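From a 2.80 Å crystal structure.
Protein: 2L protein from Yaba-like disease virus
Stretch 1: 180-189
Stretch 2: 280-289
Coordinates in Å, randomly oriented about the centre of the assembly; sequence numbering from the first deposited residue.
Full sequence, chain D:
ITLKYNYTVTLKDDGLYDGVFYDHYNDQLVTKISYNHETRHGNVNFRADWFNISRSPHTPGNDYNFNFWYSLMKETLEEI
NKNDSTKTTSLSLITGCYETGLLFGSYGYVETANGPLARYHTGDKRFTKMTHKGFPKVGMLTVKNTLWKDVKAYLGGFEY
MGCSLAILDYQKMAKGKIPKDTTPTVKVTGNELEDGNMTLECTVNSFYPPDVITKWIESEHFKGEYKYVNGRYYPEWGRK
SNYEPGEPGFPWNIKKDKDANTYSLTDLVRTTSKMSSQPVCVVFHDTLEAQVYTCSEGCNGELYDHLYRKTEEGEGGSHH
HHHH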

# COMPACT_ATOMS: atom_id res chain seq x y z
N LYS D 180 -23.42 -13.72 -33.35
CA LYS D 180 -23.35 -12.50 -32.56
C LYS D 180 -24.16 -12.68 -31.26
O LYS D 180 -25.07 -13.51 -31.18
N ASP D 181 -23.83 -11.90 -30.25
CA ASP D 181 -24.55 -11.97 -28.99
C ASP D 181 -26.01 -11.61 -29.23
O ASP D 181 -26.32 -10.73 -30.04
N THR D 182 -26.90 -12.29 -28.54
CA THR D 182 -28.33 -12.02 -28.67
C THR D 182 -29.03 -12.04 -27.32
O THR D 182 -29.04 -13.06 -26.62
N THR D 183 -29.62 -10.90 -26.96
CA THR D 183 -30.31 -10.77 -25.68
C THR D 183 -31.65 -11.48 -25.66
O THR D 183 -32.45 -11.34 -26.56
N PRO D 184 -31.90 -12.25 -24.61
CA PRO D 184 -33.15 -12.99 -24.48
C PRO D 184 -34.32 -12.18 -23.94
O PRO D 184 -34.16 -11.03 -23.52
N THR D 185 -35.49 -12.81 -23.96
CA THR D 185 -36.73 -12.25 -23.46
C THR D 185 -37.06 -13.13 -22.27
O THR D 185 -37.02 -14.35 -22.39
N VAL D 186 -37.39 -12.53 -21.14
CA VAL D 186 -37.69 -13.34 -19.97
C VAL D 186 -39.09 -13.07 -19.47
O VAL D 186 -39.61 -11.95 -19.58
N LYS D 187 -39.70 -14.12 -18.93
CA LYS D 187 -41.04 -14.05 -18.36
C LYS D 187 -41.12 -15.14 -17.31
O LYS D 187 -40.69 -16.27 -17.56
N VAL D 188 -41.63 -14.81 -16.13
CA VAL D 188 -41.77 -15.80 -15.06
C VAL D 188 -43.25 -16.09 -14.89
O VAL D 188 -44.03 -15.18 -14.68
N THR D 189 -43.65 -17.35 -14.97
CA THR D 189 -45.06 -17.69 -14.82
C THR D 189 -45.37 -18.46 -13.56
O THR D 189 -44.59 -19.31 -13.12
N VAL D 280 -37.88 -14.98 -6.79
CA VAL D 280 -37.85 -14.11 -7.94
C VAL D 280 -36.77 -14.77 -8.82
O VAL D 280 -35.84 -15.39 -8.30
N CYS D 281 -36.89 -14.66 -10.13
CA CYS D 281 -35.91 -15.30 -10.99
C CYS D 281 -34.77 -14.36 -11.39
O CYS D 281 -35.01 -13.29 -11.95
N VAL D 282 -33.54 -14.76 -11.09
CA VAL D 282 -32.37 -13.97 -11.47
C VAL D 282 -31.67 -14.72 -12.61
O VAL D 282 -31.23 -15.85 -12.44
N VAL D 283 -31.59 -14.07 -13.77
CA VAL D 283 -30.98 -14.65 -14.96
C VAL D 283 -29.58 -14.14 -15.26
O VAL D 283 -29.39 -12.94 -15.44
N PHE D 284 -28.62 -15.06 -15.33
CA PHE D 284 -27.24 -14.69 -15.62
C PHE D 284 -26.89 -15.06 -17.05
O PHE D 284 -26.93 -16.23 -17.43
N HIS D 285 -26.56 -14.06 -17.85
CA HIS D 285 -26.20 -14.27 -19.25
C HIS D 285 -25.24 -13.17 -19.71
O HIS D 285 -25.15 -12.12 -19.09
N ASP D 286 -24.51 -13.42 -20.80
CA ASP D 286 -23.55 -12.44 -21.31
C ASP D 286 -24.20 -11.08 -21.56
O ASP D 286 -23.66 -10.04 -21.18
N THR D 287 -25.36 -11.09 -22.20
CA THR D 287 -26.10 -9.86 -22.42
C THR D 287 -26.78 -9.72 -21.06
O THR D 287 -27.12 -10.73 -20.47
N LEU D 288 -26.97 -8.51 -20.56
CA LEU D 288 -27.56 -8.32 -19.22
C LEU D 288 -26.82 -9.11 -18.13
O LEU D 288 -27.31 -10.13 -17.68
N GLU D 289 -25.66 -8.62 -17.71
CA GLU D 289 -24.84 -9.29 -16.68
C GLU D 289 -25.65 -10.13 -15.67
O GLU D 289 -25.30 -11.26 -15.36

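The two stretches meet through a modest van der Waals contact, apolar between the strands and mixed between the loops, that buries 411 Å² in total and contains no hydrogen bond from one stretch to the other. Register runs in opposite senses along the chain: V188 lies nearest C281, V186 nearest V283 and T183 nearest T287, with CA atoms 7.2, 8.5 and 5.4 Å apart respectively, so the strands are spaced by the side chains meeting between them and the loops approach more closely.

In the strand part, every second residue of stretch 1 points in. V186 and V188, both in the t rotamer, direct their CA-to-CB bonds toward stretch 2, while T185, K187 and T189 are out of reach, in keeping with the alternation of an extended chain. C281 and V283, also t, point back, with V282 and F284 out of reach. V188 CG2 rests 3.7 Å from C281 CB, and V186 CG1 lies 4.2 Å from V283 CG2, a looser apolar pairing. C281 is bonded covalently to a group elsewhere in the structure; its CB is the atom nearest V188.

The loops hold the tighter packing, centred on T287, which has more area covered by the other stretch than any other residue here. In the p rotamer, it points toward stretch 1 and sits among T182, T183 and P184: T183 OG1 is 3.3 Å from T287 CB, P184 CD is 3.3 Å from T287 OG1, and the carbonyl carbon T182 C is 3.9 Å from T287 CG2. The CA-to-CB bond of T182 points away, and its closest contacts come from backbone atoms; T182 is in the m rotamer, and its OG1 makes a weak hydrogen bond to D181 O at 3.1 Å. L288, p at chi1 and m at chi2, brings CD1 to 3.3 Å from T183 CG2 and 3.6 Å from P184 CD, so one methyl touches both residues. The CA-to-CB bonds of P184 and T183 (m) run sideways, yet P184 CD and T183 CG2 reach the leucine.

H285, t at chi1 with chi2 at 79°, points toward stretch 1 and meets it obliquely: T182 O is 3.9 Å from H285 NE2, and P184 CD is 4.2 Å from H285 CD2. Its ND1 is hydrogen-bonded elsewhere in the structure.

At the start of stretch 1's contact, D181 (m) packs its carboxylate against carbon, with D181 OD2 3.8 Å from D286 CB and 4.0 Å from T287 CG2. The same atom is 4.3 Å from D286 OD2, a proximity of like charges that offers no attraction; both carboxylate oxygens of D286 (m) have hydrogen-bond partners elsewhere.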

# COMPACT_ATOMS: atom_id res chain seq x y z
CB LYS D 180 -23.92 -11.33 -33.35
CG LYS D 180 -25.38 -11.53 -33.71
CD LYS D 180 -26.05 -10.22 -34.06
CE LYS D 180 -27.56 -10.39 -34.20
NZ LYS D 180 -28.23 -9.08 -34.44
CB ASP D 181 -23.94 -11.02 -27.97
CG ASP D 181 -22.81 -11.65 -27.18
OD1 ASP D 181 -22.02 -12.41 -27.77
OD2 ASP D 181 -22.71 -11.38 -25.97
CB THR D 182 -28.98 -13.02 -29.61
OG1 THR D 182 -28.58 -12.72 -30.95
CG2 THR D 182 -30.51 -12.98 -29.49
CB THR D 183 -30.53 -9.32 -25.34
OG1 THR D 183 -29.31 -8.61 -25.56
CG2 THR D 183 -30.95 -9.21 -23.89
CB PRO D 184 -32.77 -14.11 -23.53
CG PRO D 184 -31.91 -13.37 -22.55
CD PRO D 184 -31.01 -12.54 -23.47
CB THR D 185 -37.85 -12.41 -24.49
OG1 THR D 185 -37.60 -11.54 -25.59
CG2 THR D 185 -39.19 -12.10 -23.87
CB VAL D 186 -36.69 -13.08 -18.83
CG1 VAL D 186 -36.87 -14.11 -17.72
CG2 VAL D 186 -35.27 -13.09 -19.37
CB LYS D 187 -42.08 -14.28 -19.45
CG LYS D 187 -42.10 -13.19 -20.51
CD LYS D 187 -42.48 -13.73 -21.88
CE LYS D 187 -42.32 -12.65 -22.94
NZ LYS D 187 -42.46 -13.21 -24.32
CB VAL D 188 -41.23 -15.28 -13.72
CG1 VAL D 188 -41.41 -16.35 -12.66
CG2 VAL D 188 -39.78 -14.88 -13.84
CB THR D 189 -45.55 -18.50 -16.01
OG1 THR D 189 -45.38 -17.73 -17.21
CG2 THR D 189 -47.01 -18.84 -15.84
CB VAL D 280 -37.45 -12.69 -7.54
CG1 VAL D 280 -36.07 -12.69 -6.92
CG2 VAL D 280 -37.48 -11.81 -8.73
CB CYS D 281 -36.61 -15.83 -12.25
SG CYS D 281 -35.53 -16.81 -13.35
CB VAL D 282 -31.36 -13.81 -10.32
CG1 VAL D 282 -30.30 -12.80 -10.73
CG2 VAL D 282 -32.08 -13.34 -9.06
CB VAL D 283 -31.87 -14.37 -16.18
CG1 VAL D 283 -31.15 -14.74 -17.46
CG2 VAL D 283 -33.16 -15.15 -16.05
CB PHE D 284 -26.28 -15.39 -14.67
CG PHE D 284 -26.45 -14.98 -13.25
CD1 PHE D 284 -27.35 -15.64 -12.43
CD2 PHE D 284 -25.69 -13.94 -12.72
CE1 PHE D 284 -27.51 -15.26 -11.10
CE2 PHE D 284 -25.84 -13.55 -11.38
CZ PHE D 284 -26.75 -14.21 -10.57
CB HIS D 285 -27.46 -14.25 -20.10
CG HIS D 285 -27.20 -14.49 -21.55
ND1 HIS D 285 -27.00 -15.75 -22.06
CD2 HIS D 285 -27.08 -13.63 -22.59
CE1 HIS D 285 -26.76 -15.66 -23.36
NE2 HIS D 285 -26.80 -14.39 -23.70
CB ASP D 286 -22.87 -12.97 -22.57
CG ASP D 286 -21.68 -13.86 -22.26
OD1 ASP D 286 -21.62 -14.39 -21.12
OD2 ASP D 286 -20.81 -14.03 -23.15
CB THR D 287 -27.14 -10.04 -23.55
OG1 THR D 287 -28.12 -11.01 -23.17
CG2 THR D 287 -26.43 -10.53 -24.82
CB LEU D 288 -29.07 -8.69 -19.19
CG LEU D 288 -29.92 -9.98 -19.45
CD1 LEU D 288 -29.89 -10.30 -20.92
CD2 LEU D 288 -29.48 -11.16 -18.62
CB GLU D 289 -23.98 -8.26 -15.94
CG GLU D 289 -22.93 -7.60 -16.82
CD GLU D 289 -21.99 -6.68 -16.04
OE1 GLU D 289 -22.48 -5.73 -15.39
OE2 GLU D 289 -20.76 -6.92 -16.07